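Local coordinates for citrate synthase (Metallosphaera sedula, PDB 6ABW), which probably condenses oxaloacetate with acetyl-CoA and water to release citrate and CoA, the reaction that feeds carbon into the tricarboxylic acid cycle, at residues Asp248-Trp253 against Glu308-Glu313; Ser252-Lys257 against Ser263-Phe268. All coordinates share one frame; numbering follows the deposited sequence.

Contact 1 (Asp248-Trp253 against Glu308-Glu313)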
ATOM      1  N   ASP A 248     -19.609  33.166 -20.095  1.00 17.83           N
ATOM      2  CA  ASP A 248     -20.568  33.272 -21.232  1.00 20.72           C
ATOM      3  C   ASP A 248     -20.564  32.059 -22.180  1.00 19.22           C
ATOM      4  O   ASP A 248     -21.420  31.968 -23.081  1.00 17.53           O
ATOM      5  CB  ASP A 248     -20.334  34.585 -22.038  1.00 26.17           C
ATOM      6  CG  ASP A 248     -20.585  35.860 -21.205  1.00 34.55           C
ATOM      7  OD1 ASP A 248     -21.288  35.781 -20.141  1.00 39.04           O
ATOM      8  OD2 ASP A 248     -20.051  36.954 -21.624  1.00 40.40           O
ATOM      9  N   MET A 249     -19.638  31.118 -21.983  1.00 17.03           N
ATOM     10  CA  MET A 249     -19.598  29.894 -22.753  1.00 17.96           C
ATOM     11  C   MET A 249     -20.239  28.698 -22.082  1.00 15.57           C
ATOM     12  O   MET A 249     -20.222  27.609 -22.662  1.00 13.63           O
ATOM     13  CB  MET A 249     -18.146  29.507 -23.023  1.00 23.27           C
ATOM     14  CG  MET A 249     -17.280  30.584 -23.562  1.00 29.68           C
ATOM     15  SD  MET A 249     -17.581  30.784 -25.300  1.00 38.24           S
ATOM     16  CE  MET A 249     -17.874  32.523 -25.187  1.00 41.90           C
ATOM     17  N   THR A 250     -20.672  28.853 -20.820  1.00 13.60           N
ATOM     18  CA  THR A 250     -21.160  27.705 -20.038  1.00 14.19           C
ATOM     19  C   THR A 250     -22.379  27.046 -20.619  1.00 13.64           C
ATOM     20  O   THR A 250     -22.447  25.833 -20.716  1.00 12.81           O
ATOM     21  CB  THR A 250     -21.389  28.119 -18.559  1.00 12.64           C
ATOM     22  OG1 THR A 250     -20.204  28.786 -18.083  1.00 13.73           O
ATOM     23  CG2 THR A 250     -21.632  26.895 -17.704  1.00 13.57           C
ATOM     24  N   GLU A 251     -23.373  27.837 -20.977  1.00 15.68           N
ATOM     25  CA  GLU A 251     -24.608  27.271 -21.528  1.00 17.30           C
ATOM     26  C   GLU A 251     -24.377  26.440 -22.759  1.00 16.39           C
ATOM     27  O   GLU A 251     -24.924  25.348 -22.895  1.00 17.28           O
ATOM     28  CB  GLU A 251     -25.619  28.363 -21.876  1.00 21.61           C
ATOM     29  CG  GLU A 251     -26.356  28.819 -20.647  1.00 28.25           C
ATOM     30  CD  GLU A 251     -27.491  29.854 -20.891  1.00 34.73           C
ATOM     31  OE1 GLU A 251     -27.954  30.080 -22.086  1.00 21.59           O
ATOM     32  OE2 GLU A 251     -27.935  30.370 -19.807  1.00 34.56           O
ATOM     33  N   SER A 252     -23.520  26.942 -23.651  1.00 16.51           N
ATOM     34  CA  SER A 252     -23.176  26.205 -24.859  1.00 17.20           C
ATOM     35  C   SER A 252     -22.463  24.874 -24.581  1.00 16.70           C
ATOM     36  O   SER A 252     -22.843  23.841 -25.169  1.00 18.10           O
ATOM     37  CB  SER A 252     -22.363  27.084 -25.859  1.00 17.86           C
ATOM     38  OG  SER A 252     -21.853  26.299 -26.919  1.00 19.62           O
ATOM     39  N   TRP A 253     -21.475  24.891 -23.680  1.00 13.78           N
ATOM     40  CA  TRP A 253     -20.822  23.690 -23.263  1.00 14.27           C
ATOM     41  C   TRP A 253     -21.841  22.678 -22.685  1.00 13.40           C
ATOM     42  O   TRP A 253     -21.769  21.488 -22.993  1.00 16.57           O
ATOM     43  CB  TRP A 253     -19.744  24.006 -22.258  1.00 13.88           C
ATOM     44  CG  TRP A 253     -18.937  22.846 -21.770  1.00 14.51           C
ATOM     45  CD1 TRP A 253     -17.703  22.457 -22.215  1.00 15.97           C
ATOM     46  CD2 TRP A 253     -19.272  21.978 -20.673  1.00 14.20           C
ATOM     47  NE1 TRP A 253     -17.293  21.340 -21.518  1.00 17.03           N
ATOM     48  CE2 TRP A 253     -18.229  21.049 -20.551  1.00 15.77           C
ATOM     49  CE3 TRP A 253     -20.384  21.892 -19.783  1.00 13.25           C
ATOM     50  CZ2 TRP A 253     -18.215  20.069 -19.564  1.00 15.14           C
ATOM     51  CZ3 TRP A 253     -20.375  20.900 -18.808  1.00 14.12           C
ATOM     52  CH2 TRP A 253     -19.315  19.978 -18.712  1.00 13.74           C
ATOM     53  N   GLU A 308     -23.760  24.814 -11.845  1.00 12.74           N
ATOM     54  CA  GLU A 308     -24.565  24.279 -10.773  1.00 13.42           C
ATOM     55  C   GLU A 308     -26.049  24.550 -11.043  1.00 13.45           C
ATOM     56  O   GLU A 308     -26.913  23.689 -10.855  1.00 14.04           O
ATOM     57  CB  GLU A 308     -24.153  24.967  -9.439  1.00 13.62           C
ATOM     58  CG  GLU A 308     -25.002  24.498  -8.231  1.00 15.60           C
ATOM     59  CD  GLU A 308     -24.760  25.288  -6.938  1.00 15.24           C
ATOM     60  OE1 GLU A 308     -24.059  26.330  -6.878  1.00 18.85           O
ATOM     61  OE2 GLU A 308     -25.352  24.842  -5.966  1.00 22.22           O
ATOM     62  N   GLU A 309     -26.341  25.759 -11.479  1.00 12.88           N
ATOM     63  CA  GLU A 309     -27.739  26.153 -11.772  1.00 15.87           C
ATOM     64  C   GLU A 309     -28.316  25.292 -12.889  1.00 14.84           C
ATOM     65  O   GLU A 309     -29.415  24.722 -12.796  1.00 14.87           O
ATOM     66  CB  GLU A 309     -27.818  27.634 -12.219  1.00 19.85           C
ATOM     67  CG  GLU A 309     -29.262  28.071 -12.414  1.00 28.85           C
ATOM     68  CD  GLU A 309     -29.467  29.584 -12.458  1.00 39.99           C
ATOM     69  OE1 GLU A 309     -28.893  30.231 -13.387  1.00 48.37           O
ATOM     70  OE2 GLU A 309     -30.245  30.118 -11.596  1.00 52.78           O
ATOM     71  N   LEU A 310     -27.557  25.210 -13.970  1.00 13.62           N
ATOM     72  CA  LEU A 310     -27.967  24.311 -15.108  1.00 14.95           C
ATOM     73  C   LEU A 310     -28.140  22.866 -14.664  1.00 13.40           C
ATOM     74  O   LEU A 310     -29.141  22.185 -14.996  1.00 14.56           O
ATOM     75  CB  LEU A 310     -26.964  24.388 -16.264  1.00 15.38           C
ATOM     76  CG  LEU A 310     -26.797  25.775 -16.907  1.00 16.37           C
ATOM     77  CD1 LEU A 310     -25.671  25.781 -17.925  1.00 17.69           C
ATOM     78  CD2 LEU A 310     -28.076  26.224 -17.560  1.00 20.07           C
ATOM     79  N   GLY A 311     -27.167  22.352 -13.889  1.00 11.61           N
ATOM     80  CA  GLY A 311     -27.247  20.990 -13.402  1.00 10.95           C
ATOM     81  C   GLY A 311     -28.411  20.683 -12.469  1.00 12.26           C
ATOM     82  O   GLY A 311     -29.050  19.630 -12.621  1.00 13.86           O
ATOM     83  N   VAL A 312     -28.669  21.548 -11.516  1.00 11.32           N
ATOM     84  CA  VAL A 312     -29.810  21.278 -10.597  1.00 13.16           C
ATOM     85  C   VAL A 312     -31.138  21.398 -11.365  1.00 15.43           C
ATOM     86  O   VAL A 312     -32.071  20.587 -11.168  1.00 15.59           O
ATOM     87  CB  VAL A 312     -29.765  22.195  -9.349  1.00 15.10           C
ATOM     88  CG1 VAL A 312     -31.049  22.022  -8.489  1.00 15.57           C
ATOM     89  CG2 VAL A 312     -28.492  21.849  -8.528  1.00 15.58           C
ATOM     90  N   GLU A 313     -31.229  22.400 -12.225  1.00 18.44           N
ATOM     91  CA  GLU A 313     -32.445  22.550 -13.107  1.00 23.16           C
ATOM     92  C   GLU A 313     -32.698  21.262 -13.923  1.00 20.60           C
ATOM     93  O   GLU A 313     -33.823  20.725 -13.945  1.00 22.57           O
ATOM     94  CB  GLU A 313     -32.277  23.805 -13.988  1.00 26.73           C
ATOM     95  CG  GLU A 313     -33.535  24.184 -14.759  1.00 39.01           C
ATOM     96  CD  GLU A 313     -33.298  24.941 -16.093  1.00 48.60           C
ATOM     97  OE1 GLU A 313     -32.151  25.407 -16.429  1.00 50.48           O
ATOM     98  OE2 GLU A 313     -34.311  25.080 -16.831  1.00 54.50           O
TER

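Contact 2 (Ser252-Lys257 against Ser263-Phe268). With ACO (acetyl coenzyme *a), chain D.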
ATOM      1  N   SER A 252     -23.520  26.942 -23.651  1.00 16.51           N
ATOM      2  CA  SER A 252     -23.176  26.205 -24.859  1.00 17.20           C
ATOM      3  C   SER A 252     -22.463  24.874 -24.581  1.00 16.70           C
ATOM      4  O   SER A 252     -22.843  23.841 -25.169  1.00 18.10           O
ATOM      5  CB  SER A 252     -22.363  27.084 -25.859  1.00 17.86           C
ATOM      6  OG  SER A 252     -21.853  26.299 -26.919  1.00 19.62           O
ATOM      7  N   TRP A 253     -21.475  24.891 -23.680  1.00 13.78           N
ATOM      8  CA  TRP A 253     -20.822  23.690 -23.263  1.00 14.27           C
ATOM      9  C   TRP A 253     -21.841  22.678 -22.685  1.00 13.40           C
ATOM     10  O   TRP A 253     -21.769  21.488 -22.993  1.00 16.57           O
ATOM     11  CB  TRP A 253     -19.744  24.006 -22.258  1.00 13.88           C
ATOM     12  CG  TRP A 253     -18.937  22.846 -21.770  1.00 14.51           C
ATOM     13  CD1 TRP A 253     -17.703  22.457 -22.215  1.00 15.97           C
ATOM     14  CD2 TRP A 253     -19.272  21.978 -20.673  1.00 14.20           C
ATOM     15  NE1 TRP A 253     -17.293  21.340 -21.518  1.00 17.03           N
ATOM     16  CE2 TRP A 253     -18.229  21.049 -20.551  1.00 15.77           C
ATOM     17  CE3 TRP A 253     -20.384  21.892 -19.783  1.00 13.25           C
ATOM     18  CZ2 TRP A 253     -18.215  20.069 -19.564  1.00 15.14           C
ATOM     19  CZ3 TRP A 253     -20.375  20.900 -18.808  1.00 14.12           C
ATOM     20  CH2 TRP A 253     -19.315  19.978 -18.712  1.00 13.74           C
ATOM     21  N   PHE A 254     -22.712  23.172 -21.849  1.00 13.56           N
ATOM     22  CA  PHE A 254     -23.725  22.295 -21.169  1.00 14.34           C
ATOM     23  C   PHE A 254     -24.664  21.730 -22.253  1.00 16.30           C
ATOM     24  O   PHE A 254     -24.936  20.523 -22.250  1.00 15.51           O
ATOM     25  CB  PHE A 254     -24.537  23.078 -20.149  1.00 13.88           C
ATOM     26  CG  PHE A 254     -25.445  22.222 -19.283  1.00 14.79           C
ATOM     27  CD1 PHE A 254     -24.985  21.597 -18.128  1.00 15.59           C
ATOM     28  CD2 PHE A 254     -26.778  22.108 -19.573  1.00 16.09           C
ATOM     29  CE1 PHE A 254     -25.870  20.800 -17.323  1.00 14.50           C
ATOM     30  CE2 PHE A 254     -27.644  21.379 -18.756  1.00 15.54           C
ATOM     31  CZ  PHE A 254     -27.180  20.712 -17.645  1.00 14.95           C
ATOM     32  N   LYS A 255     -25.127  22.579 -23.181  1.00 18.48           N
ATOM     33  CA  LYS A 255     -25.966  22.080 -24.327  1.00 21.19           C
ATOM     34  C   LYS A 255     -25.303  20.964 -25.138  1.00 22.33           C
ATOM     35  O   LYS A 255     -25.879  19.874 -25.391  1.00 23.14           O
ATOM     36  CB  LYS A 255     -26.423  23.251 -25.183  1.00 23.71           C
ATOM     37  CG  LYS A 255     -27.331  22.868 -26.375  1.00 28.35           C
ATOM     38  CD  LYS A 255     -28.508  21.980 -25.975  1.00 29.08           C
ATOM     39  CE  LYS A 255     -29.415  21.639 -27.170  1.00 35.72           C
ATOM     40  NZ  LYS A 255     -30.328  22.750 -27.431  1.00 43.38           N
ATOM     41  N   ARG A 256     -24.045  21.174 -25.487  1.00 22.76           N
ATOM     42  CA  ARG A 256     -23.287  20.242 -26.305  1.00 25.46           C
ATOM     43  C   ARG A 256     -22.863  18.955 -25.581  1.00 26.50           C
ATOM     44  O   ARG A 256     -23.145  17.871 -26.050  1.00 25.37           O
ATOM     45  CB  ARG A 256     -22.096  21.019 -26.958  1.00 28.74           C
ATOM     46  CG  ARG A 256     -22.558  22.264 -27.820  1.00 32.66           C
ATOM     47  CD  ARG A 256     -21.455  23.301 -28.162  1.00 35.08           C
ATOM     48  NE  ARG A 256     -20.135  22.713 -27.962  1.00 40.38           N
ATOM     49  CZ  ARG A 256     -19.222  23.079 -27.039  1.00 43.93           C
ATOM     50  NH1 ARG A 256     -18.112  22.357 -26.921  1.00 46.69           N
ATOM     51  NH2 ARG A 256     -19.356  24.166 -26.268  1.00 44.03           N
ATOM     52  N   LYS A 257     -22.230  19.046 -24.400  1.00 22.52           N
ATOM     53  CA  LYS A 257     -21.643  17.923 -23.723  1.00 22.60           C
ATOM     54  C   LYS A 257     -22.649  17.120 -22.880  1.00 22.54           C
ATOM     55  O   LYS A 257     -22.536  15.902 -22.797  1.00 22.74           O
ATOM     56  CB  LYS A 257     -20.485  18.344 -22.830  1.00 26.91           C
ATOM     57  CG  LYS A 257     -19.404  19.159 -23.529  1.00 34.91           C
ATOM     58  CD  LYS A 257     -18.506  18.325 -24.433  1.00 45.20           C
ATOM     59  CE  LYS A 257     -17.573  19.213 -25.263  1.00 52.99           C
ATOM     60  NZ  LYS A 257     -16.875  18.409 -26.307  1.00 57.40           N
ATOM     61  N   SER A 263     -23.153  13.118 -21.528  1.00 27.12           N
ATOM     62  CA  SER A 263     -22.182  12.908 -20.498  1.00 28.67           C
ATOM     63  C   SER A 263     -22.828  13.242 -19.116  1.00 24.22           C
ATOM     64  O   SER A 263     -23.786  14.010 -19.045  1.00 23.37           O
ATOM     65  CB  SER A 263     -20.921  13.707 -20.702  1.00 31.24           C
ATOM     66  OG  SER A 263     -20.109  13.453 -19.512  1.00 35.49           O
ATOM     67  N   ARG A 264     -22.336  12.589 -18.076  1.00 24.67           N
ATOM     68  CA  ARG A 264     -22.692  12.966 -16.747  1.00 23.94           C
ATOM     69  C   ARG A 264     -21.985  14.269 -16.413  1.00 19.79           C
ATOM     70  O   ARG A 264     -20.954  14.605 -17.008  1.00 18.25           O
ATOM     71  CB  ARG A 264     -22.365  11.878 -15.806  1.00 30.36           C
ATOM     72  CG  ARG A 264     -23.421  10.793 -15.986  1.00 30.29           C
ATOM     73  CD  ARG A 264     -23.148   9.693 -15.027  1.00 33.58           C
ATOM     74  NE  ARG A 264     -24.312   8.810 -15.059  1.00 37.22           N
ATOM     75  CZ  ARG A 264     -24.436   7.751 -14.291  1.00 37.01           C
ATOM     76  NH1 ARG A 264     -23.457   7.421 -13.459  1.00 34.33           N
ATOM     77  NH2 ARG A 264     -25.524   6.991 -14.410  1.00 41.42           N
ATOM     78  N   LEU A 265     -22.556  14.986 -15.454  1.00 16.73           N
ATOM     79  CA  LEU A 265     -21.976  16.220 -15.037  1.00 14.55           C
ATOM     80  C   LEU A 265     -21.068  15.829 -13.889  1.00 12.51           C
ATOM     81  O   LEU A 265     -21.532  15.287 -12.885  1.00 13.89           O
ATOM     82  CB  LEU A 265     -23.086  17.203 -14.655  1.00 13.55           C
ATOM     83  CG  LEU A 265     -22.686  18.545 -14.120  1.00 15.81           C
ATOM     84  CD1 LEU A 265     -21.818  19.256 -15.116  1.00 15.79           C
ATOM     85  CD2 LEU A 265     -23.933  19.359 -13.777  1.00 16.05           C
ATOM     86  N   MET A 266     -19.739  16.056 -14.035  1.00 11.47           N
ATOM     87  CA  MET A 266     -18.821  15.668 -13.005  1.00 12.20           C
ATOM     88  C   MET A 266     -18.942  16.570 -11.765  1.00 10.64           C
ATOM     89  O   MET A 266     -19.183  17.817 -11.888  1.00 10.84           O
ATOM     90  CB  MET A 266     -17.336  15.630 -13.530  1.00 14.12           C
ATOM     91  CG  MET A 266     -17.097  14.766 -14.774  1.00 17.51           C
ATOM     92  SD  MET A 266     -17.548  13.044 -14.453  1.00 26.20           S
ATOM     93  CE  MET A 266     -19.007  12.776 -15.446  1.00 33.56           C
ATOM     94  N   GLY A 267     -18.810  15.976 -10.587  1.00  9.97           N
ATOM     95  CA  GLY A 267     -19.108  16.645  -9.336  1.00  9.69           C
ATOM     96  C   GLY A 267     -20.537  16.798  -8.962  1.00  9.21           C
ATOM     97  O   GLY A 267     -20.853  17.493  -7.999  1.00 10.08           O
ATOM     98  N   PHE A 268     -21.411  16.103  -9.715  1.00 10.15           N
ATOM     99  CA  PHE A 268     -22.817  15.903  -9.358  1.00 10.15           C
ATOM    100  C   PHE A 268     -23.001  14.416  -9.061  1.00 10.29           C
ATOM    101  O   PHE A 268     -22.357  13.535  -9.684  1.00 11.12           O
ATOM    102  CB  PHE A 268     -23.781  16.300 -10.447  1.00 10.92           C
ATOM    103  CG  PHE A 268     -24.250  17.724 -10.358  1.00 10.47           C
ATOM    104  CD1 PHE A 268     -23.351  18.805 -10.369  1.00 10.52           C
ATOM    105  CD2 PHE A 268     -25.562  18.016 -10.255  1.00 10.62           C
ATOM    106  CE1 PHE A 268     -23.813  20.118 -10.351  1.00 10.72           C
ATOM    107  CE2 PHE A 268     -26.008  19.313 -10.209  1.00 10.20           C
ATOM    108  CZ  PHE A 268     -25.135  20.388 -10.223  1.00 10.37           C
TER
HETATM  109  N1A ACO D 403     -24.896  13.729 -14.179  1.00 21.66           N
HETATM  110  C2A ACO D 403     -26.026  13.496 -14.942  1.00 25.83           C
HETATM  111  N3A ACO D 403     -26.899  12.449 -14.695  1.00 23.86           N
HETATM  112  C4A ACO D 403     -26.631  11.620 -13.658  1.00 26.22           C
HETATM  113  C5A ACO D 403     -25.444  11.826 -12.798  1.00 23.09           C
HETATM  114  C6A ACO D 403     -24.584  12.960 -13.126  1.00 21.92           C
HETATM  115  N6A ACO D 403     -23.473  13.149 -12.383  1.00 20.29           N
HETATM  116  N7A ACO D 403     -25.425  10.838 -11.873  1.00 24.73           N
HETATM  117  C8A ACO D 403     -26.506  10.050 -12.095  1.00 26.44           C
HETATM  118  N9A ACO D 403     -27.203  10.516 -13.156  1.00 30.89           N
HETATM  119  C1B ACO D 403     -28.475   9.957 -13.700  1.00 42.32           C
HETATM  120  C2B ACO D 403     -28.405   8.468 -14.077  1.00 49.01           C
HETATM  121  O2B ACO D 403     -27.888   8.224 -15.386  1.00 50.37           O
HETATM  122  C3B ACO D 403     -29.862   8.110 -13.974  1.00 54.61           C
HETATM  123  O3B ACO D 403     -30.467   8.505 -15.218  1.00 68.29           O
HETATM  124  P3B ACO D 403     -31.789   7.805 -15.874  1.00 82.15           P
HETATM  125  O7A ACO D 403     -31.650   8.062 -17.364  1.00 80.62           O
HETATM  126  O8A ACO D 403     -32.967   8.537 -15.238  1.00 69.20           O
HETATM  127  O9A ACO D 403     -31.644   6.335 -15.494  1.00 79.18           O
HETATM  128  C4B ACO D 403     -30.390   8.951 -12.804  1.00 53.93           C
HETATM  129  O4B ACO D 403     -29.522  10.089 -12.694  1.00 49.13           O
HETATM  130  C5B ACO D 403     -30.365   8.256 -11.466  1.00 52.68           C
HETATM  131  O5B ACO D 403     -29.039   7.803 -11.190  1.00 56.96           O
HETATM  132  P1A ACO D 403     -28.708   7.150  -9.751  1.00 61.93           P
HETATM  133  O1A ACO D 403     -29.153   5.710  -9.861  1.00 60.85           O
HETATM  134  O2A ACO D 403     -29.249   8.092  -8.664  1.00 69.04           O
HETATM  135  O3A ACO D 403     -27.100   7.170  -9.553  1.00 59.64           O
HETATM  136  P2A ACO D 403     -26.052   6.220 -10.341  1.00 58.09           P
HETATM  137  O4A ACO D 403     -25.663   5.029  -9.503  1.00 56.35           O
HETATM  138  O5A ACO D 403     -26.411   6.130 -11.795  1.00 53.32           O
HETATM  139  O6A ACO D 403     -24.768   7.181 -10.151  1.00 53.82           O
HETATM  140  CBP ACO D 403     -22.925   8.018  -8.896  1.00 39.93           C
HETATM  141  CCP ACO D 403     -24.408   7.759  -8.891  1.00 43.05           C
HETATM  142  CDP ACO D 403     -22.285   8.944  -7.886  1.00 35.40           C
HETATM  143  CEP ACO D 403     -22.043   6.997  -9.630  1.00 38.04           C
HETATM  144  CAP ACO D 403     -22.976   9.097 -10.099  1.00 37.56           C
HETATM  145  OAP ACO D 403     -23.885  10.197  -9.912  1.00 33.43           O
HETATM  146  C9P ACO D 403     -21.657   9.747 -10.528  1.00 44.79           C
HETATM  147  O9P ACO D 403     -20.976   9.156 -11.359  1.00 48.10           O
HETATM  148  N8P ACO D 403     -21.296  10.925  -9.957  1.00 38.72           N
HETATM  149  C7P ACO D 403     -19.957  11.454 -10.080  1.00 41.85           C
HETATM  150  C6P ACO D 403     -19.567  11.964 -11.448  1.00 38.26           C
HETATM  151  C5P ACO D 403     -18.090  12.313 -11.312  1.00 44.02           C
HETATM  152  O5P ACO D 403     -17.753  13.449 -10.986  1.00 37.13           O
HETATM  153  N4P ACO D 403     -17.179  11.354 -11.594  1.00 44.04           N
HETATM  154  C3P ACO D 403     -15.731  11.598 -11.600  1.00 43.42           C
HETATM  155  C2P ACO D 403     -15.140  10.745 -10.498  1.00 52.94           C
HETATM  156  S1P ACO D 403     -14.245   9.420 -11.229  1.00 58.11           S
HETATM  157  C   ACO D 403     -12.828   9.844 -10.489  1.00 46.49           C
HETATM  158  O   ACO D 403     -12.199  10.759 -10.987  1.00 44.53           O
HETATM  159  CH3 ACO D 403     -12.453   9.106  -9.238  1.00 39.00           C

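Contact 1 (Asp248-Trp253 against Glu308-Glu313)
Leu310 leads with CD1 against the first turn of helix 250-260, and that methyl makes the closest approaches. It lies 4.0 Å from Glu251 CA and 4.1 Å from Glu251 CG, so it meets both the backbone CA and the CG methylene of the glutamate, the two side chains crossing at about a right angle. From the neighbouring position Thr250 CG2 reaches the same CD1 at 4.2 Å. Leucine gets there by an extended end: chi2 is 173°, which carries CD1 straight out from helix 295-315 and bridges a gap of 7.8 Å between Glu251 CA and Leu310 CA. This is a sparse helix-on-helix contact in a mostly helical enzyme, joining the start of helix 250-260 to the later part of helix 295-315.

The polar groups take other partners. In Thr250 the methyl is anti to the backbone N (chi1 -50° for OG1), which presents CG2 to the leucine while OG1 hydrogen-bonds the carbonyl oxygen of Pro247. Glu251 runs its extended chain past CG and forms a salt bridge through OE2 with Lys306, a residue of the opposing helix just before 308-313. Glu309 carries a like charge, its OE1 6.5 Å from Glu251 OE2, and has a long, weak ion pair with the same lysine, which probably eases the repulsion.

No hydrogen bond joins 248-253 to 308-313 and only 105 Å² is buried, so contact here is a matter of carbon fitting against carbon. The charge that ties the helices together comes from the adjoining turn, at the Glu251-Lys306 pair.

Contact 2 (Ser252-Lys257 against Ser263-Phe268)
Gly267 N donates to O5P of acetyl-CoA at 2.8 Å, nearly straight at 163°. It does so from a type II beta turn, Leu265 to Phe268, in the loop that follows helix 250-260 and forms part of the acetyl-CoA pocket. Gly267 sits at the positive-phi corner of the turn. Backbone groups of Leu265 pair with the adenine edge: Leu265 N reaches N1A at 2.9 Å, and the ligand's N6A returns a bond to Leu265 O, also 2.9 Å.

Arg264 stretches its chain across one face of the adenine, CG 3.7 Å from N1A, and lays a guanidinium face over C8A, while NH2 makes weak bonds to O2B and O5A of acetyl-CoA. A leucine in its place would probably leave that ribose hydroxyl and phosphate oxygen without the NH2 they share and C8A without its flat cover.

Behind the turn the loop is fastened to the helix. Ser263 N hydrogen-bonds to Lys257 O at 3.1 Å, in the carbonyl plane. With CG anti to the backbone N (chi1 177°), Leu265 turns CD1 to the edge of Trp253 at CZ3, 4.3 Å away, and CD2 to that of Phe254 at CE1. Trp253 NE1 hydrogen-bonds to Glu243 OE2. The same Leu265 CD2 also sits 3.4 Å above the plane of the Phe268 ring, offset toward its rim.

How the contacts relate
The two contacts lie with centres about 8 Å apart, on the same side of the chain's centre, and both use helix 250-260, sharing Ser252 and Trp253. Along the chain the helix comes first, then the loop 263-268, and much later 308-313 near the end of helix 295-315. They touch directly: Gly311 CA is 3.7 Å from Leu265 CD2, Gly311 C is 3.6 Å from Phe268 CE2, and Leu310 O is 3.6 Å from Phe254 CZ. Contact 1 thus packs helix on helix behind the loop whose other side, in contact 2, meets acetyl-CoA; the leucine of contact 1 itself stays about 11 Å from the ligand.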